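Local coordinates for telomerase reverse transcriptase (Candida albicans SC5314, PDB 6ZDQ), which probably elongates telomeres by copying a template in its RNA component onto chromosome ends as repeated DNA, at residues K31-L39 against F136-Q144; V80-L91 against L169-W178. One frame throughout, in Å; residues are numbered along the deposited sequence.

Interaction 1 (K31-L39 against F136-Q144); sequences KRYRGFKSL and FKWLGRAHQ. With nucleotides of chain B.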
loop_
_atom_site.group_PDB
_atom_site.type_symbol
_atom_site.label_atom_id
_atom_site.label_comp_id
_atom_site.label_asym_id
_atom_site.label_seq_id
_atom_site.Cartn_x
_atom_site.Cartn_y
_atom_site.Cartn_z
ATOM N N LYS A 31 45.404 -12.149 1.133
ATOM C CA LYS A 31 45.939 -10.805 0.952
ATOM C C LYS A 31 45.201 -10.030 -0.131
ATOM O O LYS A 31 45.602 -8.907 -0.459
ATOM C CB LYS A 31 47.432 -10.866 0.617
ATOM C CG LYS A 31 48.272 -11.627 1.626
ATOM C CD LYS A 31 49.733 -11.641 1.211
ATOM C CE LYS A 31 50.593 -12.406 2.204
ATOM N NZ LYS A 31 52.032 -12.345 1.827
ATOM N N ARG A 32 44.135 -10.602 -0.694
ATOM C CA ARG A 32 43.425 -9.956 -1.793
ATOM C C ARG A 32 42.770 -8.653 -1.349
ATOM O O ARG A 32 42.717 -7.685 -2.118
ATOM C CB ARG A 32 42.383 -10.918 -2.366
ATOM C CG ARG A 32 41.294 -10.256 -3.191
ATOM C CD ARG A 32 40.425 -11.289 -3.885
ATOM N NE ARG A 32 41.167 -12.018 -4.908
ATOM C CZ ARG A 32 41.301 -11.606 -6.164
ATOM N NH1 ARG A 32 40.749 -10.466 -6.550
ATOM N NH2 ARG A 32 41.993 -12.330 -7.032
ATOM N N TYR A 33 42.283 -8.602 -0.115
ATOM C CA TYR A 33 41.484 -7.482 0.360
ATOM C C TYR A 33 42.316 -6.405 1.046
ATOM O O TYR A 33 41.747 -5.529 1.706
ATOM C CB TYR A 33 40.388 -7.992 1.299
ATOM C CG TYR A 33 39.537 -9.064 0.660
ATOM C CD1 TYR A 33 38.438 -8.731 -0.119
ATOM C CD2 TYR A 33 39.846 -10.409 0.818
ATOM C CE1 TYR A 33 37.663 -9.706 -0.715
ATOM C CE2 TYR A 33 39.078 -11.390 0.226
ATOM C CZ TYR A 33 37.988 -11.034 -0.539
ATOM O OH TYR A 33 37.220 -12.010 -1.128
ATOM N N ARG A 34 43.644 -6.454 0.911
ATOM C CA ARG A 34 44.481 -5.377 1.434
ATOM C C ARG A 34 44.159 -4.052 0.754
ATOM O O ARG A 34 44.079 -3.010 1.415
ATOM C CB ARG A 34 45.959 -5.724 1.257
ATOM C CG ARG A 34 46.426 -6.915 2.077
ATOM C CD ARG A 34 47.926 -7.120 1.936
ATOM N NE ARG A 34 48.422 -8.185 2.804
ATOM C CZ ARG A 34 49.708 -8.482 2.962
ATOM N NH1 ARG A 34 50.635 -7.791 2.310
ATOM N NH2 ARG A 34 50.070 -9.465 3.773
ATOM N N GLY A 35 43.975 -4.073 -0.568
ATOM C CA GLY A 35 43.670 -2.844 -1.284
ATOM C C GLY A 35 42.351 -2.225 -0.861
ATOM O O GLY A 35 42.217 -1.001 -0.811
ATOM N N PHE A 36 41.359 -3.061 -0.551
ATOM C CA PHE A 36 40.069 -2.535 -0.117
ATOM C C PHE A 36 40.157 -1.922 1.276
ATOM O O PHE A 36 39.530 -0.890 1.545
ATOM C CB PHE A 36 39.008 -3.634 -0.157
ATOM C CG PHE A 36 37.654 -3.179 0.299
ATOM C CD1 PHE A 36 36.902 -2.316 -0.480
ATOM C CD2 PHE A 36 37.134 -3.612 1.507
ATOM C CE1 PHE A 36 35.657 -1.891 -0.063
ATOM C CE2 PHE A 36 35.889 -3.193 1.928
ATOM C CZ PHE A 36 35.150 -2.331 1.142
ATOM N N LYS A 37 40.922 -2.545 2.178
ATOM C CA LYS A 37 41.110 -1.971 3.507
ATOM C C LYS A 37 41.738 -0.586 3.432
ATOM O O LYS A 37 41.444 0.276 4.268
ATOM C CB LYS A 37 41.970 -2.898 4.366
ATOM C CG LYS A 37 41.274 -4.178 4.805
ATOM C CD LYS A 37 42.219 -5.071 5.596
ATOM C CE LYS A 37 41.511 -6.310 6.119
ATOM N NZ LYS A 37 40.467 -5.968 7.123
ATOM N N SER A 38 42.605 -0.354 2.442
ATOM C CA SER A 38 43.184 0.973 2.262
ATOM C C SER A 38 42.141 1.966 1.766
ATOM O O SER A 38 42.070 3.097 2.259
ATOM C CB SER A 38 44.361 0.902 1.290
ATOM O OG SER A 38 45.360 0.014 1.764
ATOM N N LEU A 39 41.321 1.559 0.793
ATOM C CA LEU A 39 40.294 2.448 0.259
ATOM C C LEU A 39 39.296 2.852 1.338
ATOM O O LEU A 39 38.868 4.010 1.395
ATOM C CB LEU A 39 39.579 1.777 -0.913
ATOM C CG LEU A 39 38.492 2.605 -1.602
ATOM C CD1 LEU A 39 39.092 3.837 -2.262
ATOM C CD2 LEU A 39 37.738 1.763 -2.613
ATOM N N PHE A 136 38.353 -1.077 -11.836
ATOM C CA PHE A 136 38.494 -1.216 -10.387
ATOM C C PHE A 136 39.794 -1.961 -10.113
ATOM O O PHE A 136 39.846 -3.193 -10.119
ATOM C CB PHE A 136 37.295 -1.940 -9.789
ATOM C CG PHE A 136 36.057 -1.097 -9.697
ATOM C CD1 PHE A 136 35.207 -0.973 -10.781
ATOM C CD2 PHE A 136 35.736 -0.442 -8.520
ATOM C CE1 PHE A 136 34.064 -0.204 -10.697
ATOM C CE2 PHE A 136 34.594 0.329 -8.429
ATOM C CZ PHE A 136 33.756 0.448 -9.520
ATOM N N LYS A 137 40.860 -1.197 -9.870
ATOM C CA LYS A 137 42.175 -1.798 -9.673
ATOM C C LYS A 137 42.284 -2.483 -8.316
ATOM O O LYS A 137 42.934 -3.527 -8.193
ATOM C CB LYS A 137 43.259 -0.734 -9.827
ATOM C CG LYS A 137 43.270 -0.061 -11.190
ATOM C CD LYS A 137 43.534 -1.063 -12.306
ATOM C CE LYS A 137 43.526 -0.379 -13.662
ATOM N NZ LYS A 137 43.899 -1.302 -14.766
ATOM N N TRP A 138 41.660 -1.911 -7.285
ATOM C CA TRP A 138 41.800 -2.426 -5.926
ATOM C C TRP A 138 41.034 -3.727 -5.684
ATOM O O TRP A 138 41.112 -4.263 -4.572
ATOM C CB TRP A 138 41.357 -1.364 -4.919
ATOM C CG TRP A 138 40.026 -0.761 -5.229
ATOM C CD1 TRP A 138 39.786 0.376 -5.945
ATOM C CD2 TRP A 138 38.745 -1.265 -4.837
ATOM N NE1 TRP A 138 38.436 0.613 -6.021
ATOM C CE2 TRP A 138 37.773 -0.382 -5.350
ATOM C CE3 TRP A 138 38.324 -2.376 -4.100
ATOM C CZ2 TRP A 138 36.409 -0.576 -5.148
ATOM C CZ3 TRP A 138 36.972 -2.567 -3.903
ATOM C CH2 TRP A 138 36.030 -1.672 -4.424
ATOM N N LEU A 139 40.306 -4.251 -6.674
ATOM C CA LEU A 139 39.624 -5.527 -6.489
ATOM C C LEU A 139 40.603 -6.677 -6.285
ATOM O O LEU A 139 40.206 -7.734 -5.784
ATOM C CB LEU A 139 38.711 -5.822 -7.680
ATOM C CG LEU A 139 37.455 -4.960 -7.804
ATOM C CD1 LEU A 139 36.618 -5.396 -8.995
ATOM C CD2 LEU A 139 36.639 -5.012 -6.523
ATOM N N GLY A 140 41.866 -6.494 -6.667
ATOM C CA GLY A 140 42.902 -7.467 -6.388
ATOM C C GLY A 140 44.218 -6.755 -6.166
ATOM O O GLY A 140 44.345 -5.551 -6.395
ATOM N N ARG A 141 45.211 -7.522 -5.708
ATOM C CA ARG A 141 46.528 -6.938 -5.480
ATOM C C ARG A 141 47.222 -6.598 -6.794
ATOM O O ARG A 141 48.025 -5.660 -6.844
ATOM C CB ARG A 141 47.386 -7.881 -4.638
ATOM C CG ARG A 141 47.642 -9.235 -5.266
ATOM C CD ARG A 141 48.351 -10.171 -4.294
ATOM N NE ARG A 141 49.661 -9.669 -3.885
ATOM C CZ ARG A 141 49.900 -9.037 -2.740
ATOM N NH1 ARG A 141 48.916 -8.824 -1.878
ATOM N NH2 ARG A 141 51.125 -8.617 -2.455
ATOM N N ALA A 142 46.925 -7.336 -7.858
ATOM C CA ALA A 142 47.422 -7.031 -9.191
ATOM C C ALA A 142 46.379 -6.221 -9.952
ATOM O O ALA A 142 45.175 -6.441 -9.798
ATOM C CB ALA A 142 47.758 -8.309 -9.961
ATOM N N HIS A 143 46.849 -5.274 -10.764
ATOM C CA HIS A 143 45.941 -4.433 -11.532
ATOM C C HIS A 143 45.348 -5.146 -12.739
ATOM O O HIS A 143 44.264 -4.766 -13.195
ATOM C CB HIS A 143 46.660 -3.163 -11.993
ATOM C CG HIS A 143 47.073 -2.260 -10.872
ATOM N ND1 HIS A 143 46.485 -1.034 -10.649
ATOM C CD2 HIS A 143 48.015 -2.407 -9.910
ATOM C CE1 HIS A 143 47.048 -0.463 -9.599
ATOM N NE2 HIS A 143 47.979 -1.275 -9.132
ATOM N N GLN A 144 46.022 -6.165 -13.263
ATOM C CA GLN A 144 45.605 -6.833 -14.487
ATOM C C GLN A 144 44.898 -8.147 -14.179
ATOM O O GLN A 144 45.291 -8.880 -13.267
ATOM C CB GLN A 144 46.806 -7.093 -15.398
ATOM C CG GLN A 144 47.477 -5.834 -15.911
ATOM C CD GLN A 144 48.644 -6.136 -16.827
ATOM O OE1 GLN A 144 49.106 -7.275 -16.904
ATOM N NE2 GLN A 144 49.125 -5.118 -17.529
ATOM P P G B 20 46.792 0.872 4.648
ATOM O OP1 G B 20 46.776 1.416 3.269
ATOM O OP2 G B 20 45.904 -0.265 5.007
ATOM O "O5'" G B 20 48.291 0.452 4.975
ATOM C "C5'" G B 20 48.697 -0.912 4.928
ATOM C "C4'" G B 20 49.916 -1.095 4.060
ATOM O "O4'" G B 20 50.738 -2.163 4.608
ATOM C "C3'" G B 20 49.632 -1.478 2.608
ATOM O "O3'" G B 20 50.631 -0.898 1.767
ATOM C "C2'" G B 20 49.798 -2.995 2.630
ATOM O "O2'" G B 20 50.096 -3.579 1.379
ATOM C "C1'" G B 20 50.948 -3.154 3.622
ATOM N N9 G B 20 51.019 -4.463 4.285
ATOM C C8 G B 20 52.138 -5.255 4.380
ATOM N N7 G B 20 51.934 -6.369 5.026
ATOM C C5 G B 20 50.596 -6.312 5.385
ATOM C C6 G B 20 49.805 -7.242 6.105
ATOM O O6 G B 20 50.142 -8.333 6.581
ATOM N N1 G B 20 48.495 -6.795 6.249
ATOM C C2 G B 20 48.010 -5.605 5.764
ATOM N N2 G B 20 46.715 -5.344 6.003
ATOM N N3 G B 20 48.738 -4.730 5.092
ATOM C C4 G B 20 50.014 -5.142 4.937
ATOM P P G B 22 53.550 -5.385 -1.250
ATOM O OP1 G B 22 53.590 -6.677 -1.982
ATOM O OP2 G B 22 52.454 -5.127 -0.282
ATOM O "O5'" G B 22 54.935 -5.196 -0.484
ATOM C "C5'" G B 22 56.176 -5.314 -1.166
ATOM C "C4'" G B 22 57.243 -5.904 -0.279
ATOM O "O4'" G B 22 56.873 -5.718 1.115
ATOM C "C3'" G B 22 57.457 -7.405 -0.405
ATOM O "O3'" G B 22 58.273 -7.766 -1.508
ATOM C "C2'" G B 22 58.054 -7.764 0.946
ATOM O "O2'" G B 22 59.417 -7.366 1.013
ATOM C "C1'" G B 22 57.246 -6.855 1.868
ATOM N N9 G B 22 56.012 -7.517 2.337
ATOM C C8 G B 22 54.724 -7.126 2.059
ATOM N N7 G B 22 53.821 -7.896 2.601
ATOM C C5 G B 22 54.554 -8.859 3.278
ATOM C C6 G B 22 54.117 -9.965 4.054
ATOM O O6 G B 22 52.959 -10.321 4.303
ATOM N N1 G B 22 55.190 -10.689 4.564
ATOM C C2 G B 22 56.512 -10.389 4.356
ATOM N N2 G B 22 57.401 -11.211 4.934
ATOM N N3 G B 22 56.935 -9.362 3.635
ATOM C C4 G B 22 55.909 -8.642 3.128
ATOM P P G B 8 47.663 -13.416 -7.860
ATOM O OP1 G B 8 47.483 -12.150 -7.106
ATOM O OP2 G B 8 48.769 -14.339 -7.505
ATOM O "O5'" G B 8 46.300 -14.229 -7.765
ATOM C "C5'" G B 8 45.077 -13.660 -8.206
ATOM C "C4'" G B 8 43.974 -14.685 -8.202
ATOM O "O4'" G B 8 44.224 -15.672 -9.237
ATOM C "C3'" G B 8 43.852 -15.508 -6.928
ATOM O "O3'" G B 8 43.137 -14.844 -5.902
ATOM C "C2'" G B 8 43.185 -16.782 -7.421
ATOM O "O2'" G B 8 41.798 -16.566 -7.632
ATOM C "C1'" G B 8 43.856 -16.955 -8.781
ATOM N N9 G B 8 45.079 -17.772 -8.685
ATOM C C8 G B 8 46.370 -17.308 -8.621
ATOM N N7 G B 8 47.258 -18.258 -8.540
ATOM C C5 G B 8 46.507 -19.424 -8.551
ATOM C C6 G B 8 46.924 -20.777 -8.487
ATOM O O6 G B 8 48.075 -21.224 -8.405
ATOM N N1 G B 8 45.836 -21.644 -8.527
ATOM C C2 G B 8 44.519 -21.260 -8.617
ATOM N N2 G B 8 43.608 -22.246 -8.643
ATOM N N3 G B 8 44.121 -20.000 -8.678
ATOM C C4 G B 8 45.161 -19.142 -8.640
#
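Phe36 and Leu39, on the first turns of helix 34-49, pack against Trp138 in the loop before helix 148-177, a buried apolar contact whose other end faces the RNA. Leu39 CD2 lies over a face of the indole, 3.7 Å from the centroid of the Trp138 five-membered ring. Phe36 comes in beside it with its ring inclined 34° to the indole, Phe36 CD1 meeting Trp138 CZ3 at 3.4 Å. The indole is kept from turning by Trp138 NE1, bonded to Asp95 O. Toward the RNA, Arg32 NH1 makes a weak bond of 2.9 Å to Leu139 O, while Arg32 NH2 reaches G8 O3' of chain B (3.0 Å) and also salt-bridges Asp150. Arg34, its chain extended from CG to NE, lays its guanidinium flat on the G20 base; Lys31 CD covers the other face. From there Arg34 NH1 and NH2 donate to N7 (3.2 Å) and O6 (3.1 Å) of G22, a bidentate grip on the Hoogsteen edge that is characteristic of guanine recognition by arginine. Arg141 NH2 approaches OP1 of the G22 phosphate. The apolar packing thus joins helix to loop beside basic groups that engage RNA bases and backbone, consistent with an RNA-binding surface.

Interaction 2 (V80-L91 against L169-W178); sequences VIQFVLLVLGKL and LLKNILRSFW
Asn172 O takes two bonds from one residue, Ser176: its OG at 2.6 Å and, weakly, its N at 3.3 Å. This grip keeps the Ser176 hydroxyl folded back on helix 148-177, whose neighbouring face meets helix 77-91 without a single hydrogen bond across. There Ile173 is the knob, set in a hole made by Val84, Val87, Leu88 and Leu91. With CG1 anti to the carbonyl carbon (chi1 -68°), Ile173 sends CD1 in among Val87, Leu88 and Leu91, 3.8 Å from Val87 CG1, and leaves its CG2 branch for Val84. The Val84 and Leu170 side chains cross at about a right angle, and the same Val84 CG2 touches Leu170 CD1 at 3.5 Å. Leu169 adds its two methyls against Leu88 and Leu91. At the other end the contact turns aromatic. Phe83 drives its edge into the face of Phe177 in a T-shaped pair, centroids 4.8 Å apart and planes at 77°, and its CD2 also meets Trp178 CH2 at 3.5 Å. The Trp178 indole is covered on both faces, by Phe177 CB on one and by the two methyls of Val80 on the other, where Val80 CG1 forms a CH-pi contact 3.7 Å from the six-membered ring centroid. The axes of helix segments 80-91 and 169-177 approach to 10.8 Å, their N-to-C directions 121° apart. Steeply crossed helices joined by an aliphatic knob, with an aromatic cluster completed by Trp178 just beyond helix 148-177, form part of the hydrophobic core of the largely helical telomerase RNA-binding domain.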
loop_
_atom_site.group_PDB
_atom_site.type_symbol
_atom_site.label_atom_id
_atom_site.label_comp_id
_atom_site.label_asym_id
_atom_site.label_seq_id
_atom_site.Cartn_x
_atom_site.Cartn_y
_atom_site.Cartn_z
ATOM N N VAL A 80 17.025 16.575 -2.616
ATOM C CA VAL A 80 17.610 15.510 -1.804
ATOM C C VAL A 80 18.639 14.728 -2.609
ATOM O O VAL A 80 19.723 14.400 -2.109
ATOM C CB VAL A 80 16.507 14.589 -1.253
ATOM C CG1 VAL A 80 17.117 13.380 -0.559
ATOM C CG2 VAL A 80 15.608 15.355 -0.302
ATOM N N ILE A 81 18.307 14.400 -3.858
ATOM C CA ILE A 81 19.224 13.648 -4.711
ATOM C C ILE A 81 20.526 14.414 -4.906
ATOM O O ILE A 81 21.615 13.829 -4.887
ATOM C CB ILE A 81 18.548 13.316 -6.054
ATOM C CG1 ILE A 81 17.407 12.320 -5.838
ATOM C CG2 ILE A 81 19.562 12.773 -7.053
ATOM C CD1 ILE A 81 16.646 11.973 -7.097
ATOM N N GLN A 82 20.439 15.731 -5.096
ATOM C CA GLN A 82 21.644 16.518 -5.336
ATOM C C GLN A 82 22.524 16.591 -4.093
ATOM O O GLN A 82 23.756 16.598 -4.201
ATOM C CB GLN A 82 21.271 17.920 -5.814
ATOM C CG GLN A 82 20.473 17.937 -7.106
ATOM C CD GLN A 82 21.163 17.182 -8.225
ATOM O OE1 GLN A 82 22.381 17.261 -8.385
ATOM N NE2 GLN A 82 20.386 16.440 -9.005
ATOM N N PHE A 83 21.916 16.653 -2.905
ATOM C CA PHE A 83 22.704 16.769 -1.681
ATOM C C PHE A 83 23.514 15.507 -1.412
ATOM O O PHE A 83 24.689 15.588 -1.032
ATOM C CB PHE A 83 21.800 17.077 -0.489
ATOM C CG PHE A 83 22.542 17.207 0.813
ATOM C CD1 PHE A 83 23.231 18.369 1.118
ATOM C CD2 PHE A 83 22.555 16.167 1.729
ATOM C CE1 PHE A 83 23.917 18.494 2.311
ATOM C CE2 PHE A 83 23.237 16.285 2.927
ATOM C CZ PHE A 83 23.919 17.452 3.218
ATOM N N VAL A 84 22.905 14.332 -1.588
ATOM C CA VAL A 84 23.634 13.090 -1.348
ATOM C C VAL A 84 24.711 12.890 -2.407
ATOM O O VAL A 84 25.800 12.382 -2.115
ATOM C CB VAL A 84 22.661 11.898 -1.277
ATOM C CG1 VAL A 84 21.795 11.836 -2.515
ATOM C CG2 VAL A 84 23.429 10.605 -1.091
ATOM N N LEU A 85 24.434 13.297 -3.650
ATOM C CA LEU A 85 25.469 13.271 -4.678
ATOM C C LEU A 85 26.640 14.168 -4.303
ATOM O O LEU A 85 27.782 13.894 -4.689
ATOM C CB LEU A 85 24.887 13.690 -6.028
ATOM C CG LEU A 85 24.016 12.668 -6.761
ATOM C CD1 LEU A 85 23.450 13.272 -8.034
ATOM C CD2 LEU A 85 24.813 11.412 -7.071
ATOM N N LEU A 86 26.378 15.237 -3.547
ATOM C CA LEU A 86 27.464 16.052 -3.017
ATOM C C LEU A 86 28.196 15.328 -1.893
ATOM O O LEU A 86 29.426 15.414 -1.789
ATOM C CB LEU A 86 26.920 17.394 -2.528
ATOM C CG LEU A 86 27.928 18.370 -1.918
ATOM C CD1 LEU A 86 28.895 18.885 -2.973
ATOM C CD2 LEU A 86 27.213 19.521 -1.231
ATOM N N VAL A 87 27.458 14.610 -1.041
ATOM C CA VAL A 87 28.088 13.867 0.045
ATOM C C VAL A 87 28.942 12.732 -0.505
ATOM O O VAL A 87 30.060 12.494 -0.032
ATOM C CB VAL A 87 27.024 13.343 1.027
ATOM C CG1 VAL A 87 27.679 12.541 2.139
ATOM C CG2 VAL A 87 26.214 14.492 1.600
ATOM N N LEU A 88 28.434 12.018 -1.514
ATOM C CA LEU A 88 29.195 10.920 -2.102
ATOM C C LEU A 88 30.475 11.420 -2.758
ATOM O O LEU A 88 31.508 10.741 -2.717
ATOM C CB LEU A 88 28.334 10.165 -3.115
ATOM C CG LEU A 88 27.191 9.317 -2.558
ATOM C CD1 LEU A 88 26.369 8.748 -3.698
ATOM C CD2 LEU A 88 27.727 8.203 -1.672
ATOM N N GLY A 89 30.424 12.601 -3.380
ATOM C CA GLY A 89 31.612 13.138 -4.020
ATOM C C GLY A 89 32.715 13.477 -3.039
ATOM O O GLY A 89 33.900 13.368 -3.371
ATOM N N LYS A 90 32.350 13.886 -1.823
ATOM C CA LYS A 90 33.353 14.151 -0.799
ATOM C C LYS A 90 33.803 12.877 -0.096
ATOM O O LYS A 90 34.948 12.799 0.364
ATOM C CB LYS A 90 32.809 15.150 0.224
ATOM C CG LYS A 90 32.672 16.568 -0.306
ATOM C CD LYS A 90 32.078 17.504 0.735
ATOM C CE LYS A 90 32.408 18.959 0.421
ATOM N NZ LYS A 90 32.016 19.347 -0.963
ATOM N N LEU A 91 32.925 11.876 -0.006
ATOM C CA LEU A 91 33.273 10.625 0.659
ATOM C C LEU A 91 34.156 9.745 -0.217
ATOM O O LEU A 91 35.177 9.222 0.242
ATOM C CB LEU A 91 32.003 9.867 1.050
ATOM C CG LEU A 91 31.206 10.410 2.233
ATOM C CD1 LEU A 91 29.953 9.580 2.461
ATOM C CD2 LEU A 91 32.075 10.421 3.473
ATOM N N LEU A 169 25.726 2.341 2.710
ATOM C CA LEU A 169 26.217 3.717 2.719
ATOM C C LEU A 169 25.123 4.701 2.325
ATOM O O LEU A 169 24.844 5.664 3.050
ATOM C CB LEU A 169 27.424 3.854 1.789
ATOM C CG LEU A 169 27.978 5.278 1.656
ATOM C CD1 LEU A 169 28.464 5.802 3.000
ATOM C CD2 LEU A 169 29.088 5.343 0.616
ATOM N N LEU A 170 24.493 4.478 1.169
ATOM C CA LEU A 170 23.499 5.421 0.667
ATOM C C LEU A 170 22.314 5.546 1.616
ATOM O O LEU A 170 21.830 6.656 1.875
ATOM C CB LEU A 170 23.036 4.990 -0.724
ATOM C CG LEU A 170 21.965 5.829 -1.419
ATOM C CD1 LEU A 170 22.368 7.284 -1.441
ATOM C CD2 LEU A 170 21.755 5.314 -2.831
ATOM N N LYS A 171 21.828 4.419 2.142
ATOM C CA LYS A 171 20.689 4.464 3.054
ATOM C C LYS A 171 21.039 5.193 4.346
ATOM O O LYS A 171 20.235 5.981 4.858
ATOM C CB LYS A 171 20.191 3.049 3.355
ATOM C CG LYS A 171 19.388 2.407 2.232
ATOM C CD LYS A 171 18.684 1.148 2.721
ATOM C CE LYS A 171 17.748 0.578 1.666
ATOM N NZ LYS A 171 18.482 0.109 0.461
ATOM N N ASN A 172 22.236 4.951 4.884
ATOM C CA ASN A 172 22.627 5.596 6.132
ATOM C C ASN A 172 22.827 7.098 5.964
ATOM O O ASN A 172 22.745 7.836 6.951
ATOM C CB ASN A 172 23.904 4.954 6.678
ATOM C CG ASN A 172 24.154 5.290 8.137
ATOM O OD1 ASN A 172 23.249 5.726 8.850
ATOM N ND2 ASN A 172 25.385 5.083 8.591
ATOM N N ILE A 173 23.076 7.563 4.738
ATOM C CA ILE A 173 23.154 8.999 4.490
ATOM C C ILE A 173 21.764 9.622 4.534
ATOM O O ILE A 173 21.571 10.700 5.108
ATOM C CB ILE A 173 23.860 9.272 3.149
ATOM C CG1 ILE A 173 25.338 8.889 3.234
ATOM C CG2 ILE A 173 23.704 10.729 2.744
ATOM C CD1 ILE A 173 26.090 9.074 1.934
ATOM N N LEU A 174 20.776 8.956 3.930
ATOM C CA LEU A 174 19.411 9.474 3.934
ATOM C C LEU A 174 18.865 9.589 5.353
ATOM O O LEU A 174 18.261 10.605 5.718
ATOM C CB LEU A 174 18.511 8.576 3.085
ATOM C CG LEU A 174 18.859 8.475 1.602
ATOM C CD1 LEU A 174 18.025 7.389 0.955
ATOM C CD2 LEU A 174 18.636 9.809 0.910
ATOM N N ARG A 175 19.057 8.546 6.166
ATOM C CA ARG A 175 18.545 8.562 7.533
ATOM C C ARG A 175 19.199 9.653 8.371
ATOM O O ARG A 175 18.560 10.208 9.272
ATOM C CB ARG A 175 18.757 7.198 8.191
ATOM C CG ARG A 175 18.290 6.023 7.351
ATOM C CD ARG A 175 18.701 4.698 7.973
ATOM N NE ARG A 175 18.640 3.603 7.008
ATOM C CZ ARG A 175 17.538 2.916 6.726
ATOM N NH1 ARG A 175 16.398 3.207 7.338
ATOM N NH2 ARG A 175 17.576 1.938 5.831
ATOM N N SER A 176 20.468 9.964 8.097
ATOM C CA SER A 176 21.185 10.951 8.901
ATOM C C SER A 176 20.551 12.333 8.792
ATOM O O SER A 176 20.540 13.098 9.764
ATOM C CB SER A 176 22.653 11.005 8.479
ATOM O OG SER A 176 23.281 9.746 8.645
ATOM N N PHE A 177 20.025 12.675 7.617
ATOM C CA PHE A 177 19.475 14.003 7.377
ATOM C C PHE A 177 17.956 14.046 7.299
ATOM O O PHE A 177 17.363 15.050 7.699
ATOM C CB PHE A 177 20.051 14.586 6.079
ATOM C CG PHE A 177 21.545 14.753 6.100
ATOM C CD1 PHE A 177 22.117 15.919 6.581
ATOM C CD2 PHE A 177 22.376 13.746 5.637
ATOM C CE1 PHE A 177 23.489 16.077 6.600
ATOM C CE2 PHE A 177 23.750 13.899 5.655
ATOM C CZ PHE A 177 24.306 15.066 6.138
ATOM N N TRP A 178 17.306 12.989 6.815
ATOM C CA TRP A 178 15.868 13.012 6.593
ATOM C C TRP A 178 15.203 11.817 7.255
ATOM O O TRP A 178 15.765 10.718 7.289
ATOM C CB TRP A 178 15.531 13.010 5.096
ATOM C CG TRP A 178 16.032 14.207 4.352
ATOM C CD1 TRP A 178 15.457 15.444 4.301
ATOM C CD2 TRP A 178 17.206 14.277 3.535
ATOM N NE1 TRP A 178 16.205 16.280 3.507
ATOM C CE2 TRP A 178 17.284 15.588 3.025
ATOM C CE3 TRP A 178 18.201 13.357 3.187
ATOM C CZ2 TRP A 178 18.316 16.002 2.188
ATOM C CZ3 TRP A 178 19.225 13.771 2.356
ATOM C CH2 TRP A 178 19.274 15.082 1.865
#

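In the fold
Helix 148-177 ties the two contacts together: its C-terminal turns form half of interaction 2, while in its first half Asp150, Phe157 and Tyr161 back the residues of interaction 1. The chain alternates between them; their centres lie about 25 Å apart, and the two contacts do not touch. Interaction 2 is wholly buried, nearer the middle of the protein and about 12 Å from the RNA at its nearest atom, and accordingly relies on apolar side chains alone. Interaction 1, about 43 Å from the centre of the chain, also has an aromatic part, around Trp138, but ends in arginines and a lysine that meet nucleotides directly. One contact thus joins helix to helix, the other helix to loop at the RNA surface.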